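Local atomic coordinates of variant surface glycoprotein MITAT 1.1 (Trypanosoma brucei brucei, PDB entry 5LY9), a protein that forms the surface coat of the trypanosome, which evades host immunity by expressing a series of antigenically distinct versions of it. Residues 65-70 against 279-284; 326-331 against 347-352. One frame throughout, in Å; residues are numbered along the deposited sequence.

Contact 1: residues 65-70 against 279-284; sequences LTLLRG and ALVKTL. Unlike the reference sequence in segment 65-70: Leu65 (reference Ser).
Where the long helix 62-114 meets the short helix 275-285, residues 65-70 and 279-284 pass with axes 9.8 Å apart, their directions at 119°. Thr66, near the start of the long helix, offers a methyl group: CG2 lies 4.2 Å from Leu284 CD1, while OG1 is hydrogen-bonded back to Leu62 O of its own helix. Leu67 buries more surface here than any other residue of the two segments. With CG anti to the backbone N (chi1 179°), its CD1 lies 3.6 Å from Leu280 CB and also reaches Val281 CG2, which CD2 touches at the same distance, 3.9 Å; both pairs of side chains cross obliquely. Phe304 of helix 295-304 also packs on Leu67. At Gly70 two leucine methyls lie against the bare backbone, Leu280 CD1 at 3.3 Å from Gly70 C and Leu284 CD1, from the next turn, at 4.5 Å from Gly70 CA. Asp348 and Asn352 of the second subunit pack on Leu280 and Leu284, so the same leucines also face the dimer partner. All six touching residues are buried, and this methyl packing implies an interface held by shape and exclusion of water, with no directional polar link between the two segments.

Contact 2: residues 326-331 against 347-352; sequences AGIAGR and GDILSN
Asn352 OD1 accepts the amide N of Ala329 at 2.8 Å, the one direct hydrogen bond between loop 326-331 and helix segment 347-352. CG stands anti to the backbone N (chi1 -160°), carrying the amide toward the loop; the donor lies in the carbonyl plane on a lone pair of OD1, and the N-H...O angle is 160°. A water donates to the same oxygen and to Gly327 O, so two donors grip OD1 and fix the turn of the amide group. Ala329 CB rests 3.8 Å from Asp348 CB, and Ile328 CG2 lies 4.1 Å from Ile349 CG2, the isoleucines crossing at about a right angle. Arg331, bent at chi3 (68°), lays CD 3.7 Å from Ile349 CD1, while its NH1 forms a salt bridge with Glu345. A second water, 2.7 Å from Asp348 OD2, joins that carboxylate to Ala329 O; OD2 also makes a salt bridge to Arg74 of the second subunit. Further out, Gly327, with positive phi, bonds its N to Arg331 O. Ala329 and Gly330, with Arg331 N bonded to Ile328 O, form a type I' beta turn at 328-331, in the longer loop of a two-stranded hairpin, 323-324 and 335-336, docked on helix 343-367.

How the contacts relate
Both segments of contact 1 precede those of contact 2; the centres are about 25 Å apart, with nearest atoms about 5 Å apart and not touching. They share no helix or strand: contact 1 joins helices 62-114 and 275-285, contact 2 a hairpin loop and helix 343-367. Helix 24-55 lies between them in the packing, touching Leu65 and Arg69 from one and Ile349 and Leu350 from the other. Across the dimer they meet directly, since the guanidinium NH2 of Arg69 is hydrogen-bonded to Ser351 OG of the second subunit. In this N-terminal part of the A-type VSG, which lacks the GPI-anchored C-terminal end, the two contacts therefore tie peripheral elements to the long helices while together contributing to the subunit interface.

Contact 1: residues 65-70 against 279-284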
# COMPACT_ATOMS: atom_id res chain seq x y z
N LEU A 65 32.55 -5.05 -18.11
CA LEU A 65 32.06 -4.19 -17.00
C LEU A 65 30.97 -3.19 -17.48
O LEU A 65 30.01 -2.92 -16.77
CB LEU A 65 33.24 -3.45 -16.38
CG LEU A 65 34.18 -4.42 -15.62
CD1 LEU A 65 35.34 -3.67 -15.04
CD2 LEU A 65 33.45 -5.09 -14.48
N THR A 66 31.12 -2.69 -18.69
CA THR A 66 30.09 -1.85 -19.32
C THR A 66 28.77 -2.61 -19.38
O THR A 66 27.73 -2.09 -19.02
CB THR A 66 30.49 -1.38 -20.68
OG1 THR A 66 31.63 -0.50 -20.58
CG2 THR A 66 29.40 -0.63 -21.38
N LEU A 67 28.84 -3.83 -19.86
CA LEU A 67 27.69 -4.72 -19.95
C LEU A 67 27.05 -4.93 -18.63
O LEU A 67 25.80 -4.82 -18.47
CB LEU A 67 28.12 -6.01 -20.56
CG LEU A 67 26.99 -7.01 -20.68
CD1 LEU A 67 25.85 -6.51 -21.61
CD2 LEU A 67 27.50 -8.32 -21.12
N LEU A 68 27.85 -5.22 -17.58
CA LEU A 68 27.28 -5.49 -16.29
C LEU A 68 26.64 -4.23 -15.68
O LEU A 68 25.58 -4.30 -15.09
CB LEU A 68 28.35 -6.07 -15.34
CG LEU A 68 28.73 -7.49 -15.69
CD1 LEU A 68 30.04 -7.90 -14.96
CD2 LEU A 68 27.64 -8.46 -15.39
N ARG A 69 27.28 -3.08 -15.87
CA ARG A 69 26.76 -1.78 -15.38
C ARG A 69 25.43 -1.51 -16.05
O ARG A 69 24.48 -1.12 -15.39
CB ARG A 69 27.78 -0.71 -15.73
CG ARG A 69 27.37 0.72 -15.38
CD ARG A 69 27.05 1.57 -16.59
NE ARG A 69 26.85 2.94 -16.12
CZ ARG A 69 27.81 3.83 -15.90
NH1 ARG A 69 29.09 3.61 -16.20
NH2 ARG A 69 27.49 4.96 -15.35
N GLY A 70 25.40 -1.73 -17.36
CA GLY A 70 24.15 -1.55 -18.13
C GLY A 70 23.06 -2.47 -17.69
O GLY A 70 21.88 -2.06 -17.61
N ALA A 279 20.02 -8.74 -24.34
CA ALA A 279 19.58 -7.53 -25.13
C ALA A 279 20.62 -6.45 -25.08
O ALA A 279 20.87 -5.75 -26.09
CB ALA A 279 18.28 -7.00 -24.63
N LEU A 280 21.28 -6.31 -23.93
CA LEU A 280 22.33 -5.26 -23.82
C LEU A 280 23.60 -5.59 -24.63
O LEU A 280 24.35 -4.68 -24.95
CB LEU A 280 22.71 -4.97 -22.39
CG LEU A 280 21.67 -4.18 -21.62
CD1 LEU A 280 21.88 -4.34 -20.15
CD2 LEU A 280 21.76 -2.75 -22.08
N VAL A 281 23.86 -6.88 -24.92
CA VAL A 281 24.98 -7.24 -25.71
C VAL A 281 24.79 -6.60 -27.08
O VAL A 281 25.70 -5.99 -27.65
CB VAL A 281 25.20 -8.76 -25.76
CG1 VAL A 281 26.28 -9.13 -26.79
CG2 VAL A 281 25.61 -9.29 -24.36
N LYS A 282 23.59 -6.72 -27.58
CA LYS A 282 23.22 -6.18 -28.87
C LYS A 282 23.16 -4.64 -28.82
O LYS A 282 23.82 -3.99 -29.62
CB LYS A 282 21.89 -6.72 -29.30
CG LYS A 282 21.54 -6.17 -30.68
CD LYS A 282 20.31 -6.82 -31.23
CE LYS A 282 19.96 -6.20 -32.59
NZ LYS A 282 18.56 -6.55 -32.86
N THR A 283 22.56 -4.11 -27.80
CA THR A 283 22.48 -2.65 -27.59
C THR A 283 23.82 -1.95 -27.47
O THR A 283 24.00 -0.90 -28.10
CB THR A 283 21.65 -2.35 -26.35
OG1 THR A 283 20.34 -2.85 -26.61
CG2 THR A 283 21.54 -0.79 -26.02
N LEU A 284 24.74 -2.47 -26.64
CA LEU A 284 25.97 -1.76 -26.27
C LEU A 284 27.21 -2.24 -26.95
O LEU A 284 28.13 -1.48 -27.12
CB LEU A 284 26.18 -1.87 -24.75
CG LEU A 284 25.16 -1.11 -23.88
CD1 LEU A 284 25.40 -1.42 -22.40
CD2 LEU A 284 25.19 0.39 -24.22

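Contact 2: residues 326-331 against 347-352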
# COMPACT_ATOMS: atom_id res chain seq x y z
N ALA A 326 40.35 7.02 1.51
CA ALA A 326 39.94 8.12 2.32
C ALA A 326 40.20 9.40 1.54
O ALA A 326 41.15 9.49 0.77
CB ALA A 326 40.73 8.13 3.61
N GLY A 327 39.30 10.36 1.65
CA GLY A 327 39.37 11.61 0.87
C GLY A 327 38.38 11.73 -0.30
O GLY A 327 38.02 12.81 -0.65
N ILE A 328 37.96 10.62 -0.90
CA ILE A 328 36.93 10.64 -1.93
C ILE A 328 35.59 10.91 -1.22
O ILE A 328 35.27 10.27 -0.25
CB ILE A 328 36.88 9.29 -2.69
CG1 ILE A 328 38.15 9.06 -3.51
CG2 ILE A 328 35.66 9.19 -3.57
CD1 ILE A 328 38.31 10.02 -4.70
N ALA A 329 34.83 11.89 -1.72
CA ALA A 329 33.52 12.20 -1.18
C ALA A 329 33.53 12.46 0.35
O ALA A 329 32.56 12.17 1.06
CB ALA A 329 32.53 11.11 -1.55
N GLY A 330 34.62 13.03 0.84
CA GLY A 330 34.75 13.36 2.28
C GLY A 330 34.87 12.13 3.18
O GLY A 330 34.70 12.26 4.38
N ARG A 331 35.12 10.95 2.60
CA ARG A 331 35.18 9.74 3.39
C ARG A 331 36.42 9.76 4.26
O ARG A 331 37.47 10.13 3.81
CB ARG A 331 35.11 8.48 2.51
CG ARG A 331 33.77 8.41 1.78
CD ARG A 331 33.74 7.31 0.74
NE ARG A 331 33.78 6.02 1.45
CZ ARG A 331 32.71 5.39 2.01
NH1 ARG A 331 31.47 5.89 1.91
NH2 ARG A 331 32.88 4.27 2.71
N GLY A 347 26.36 6.98 -4.54
CA GLY A 347 26.10 8.15 -5.39
C GLY A 347 27.13 9.28 -5.23
O GLY A 347 27.58 9.86 -6.23
N ASP A 348 27.49 9.60 -4.01
CA ASP A 348 28.53 10.60 -3.75
C ASP A 348 29.90 10.15 -4.35
O ASP A 348 30.63 10.95 -4.98
CB ASP A 348 28.78 10.75 -2.24
CG ASP A 348 27.73 11.56 -1.51
OD1 ASP A 348 26.76 12.07 -2.10
OD2 ASP A 348 27.91 11.65 -0.24
N ILE A 349 30.27 8.88 -4.14
CA ILE A 349 31.53 8.40 -4.66
C ILE A 349 31.56 8.47 -6.21
O ILE A 349 32.55 8.90 -6.81
CB ILE A 349 31.82 6.95 -4.17
CG1 ILE A 349 32.12 6.95 -2.64
CG2 ILE A 349 32.99 6.36 -4.89
CD1 ILE A 349 31.86 5.61 -1.99
N LEU A 350 30.50 8.02 -6.84
CA LEU A 350 30.40 8.12 -8.29
C LEU A 350 30.49 9.56 -8.75
O LEU A 350 31.22 9.84 -9.74
CB LEU A 350 29.20 7.46 -8.86
CG LEU A 350 29.09 7.50 -10.39
CD1 LEU A 350 30.34 6.82 -11.00
CD2 LEU A 350 27.82 6.79 -10.82
N SER A 351 29.80 10.45 -8.07
CA SER A 351 29.87 11.87 -8.46
C SER A 351 31.30 12.40 -8.45
O SER A 351 31.72 13.10 -9.36
CB SER A 351 28.99 12.67 -7.54
OG SER A 351 27.63 12.22 -7.58
N ASN A 352 32.03 12.08 -7.39
CA ASN A 352 33.40 12.54 -7.21
C ASN A 352 34.27 11.93 -8.33
O ASN A 352 35.08 12.63 -8.94
CB ASN A 352 33.89 12.13 -5.83
CG ASN A 352 35.07 12.93 -5.37
OD1 ASN A 352 35.37 13.01 -4.19
ND2 ASN A 352 35.80 13.48 -6.32
O HOH W 1 37.00 14.85 -2.91
O HOH W 2 30.11 10.70 1.10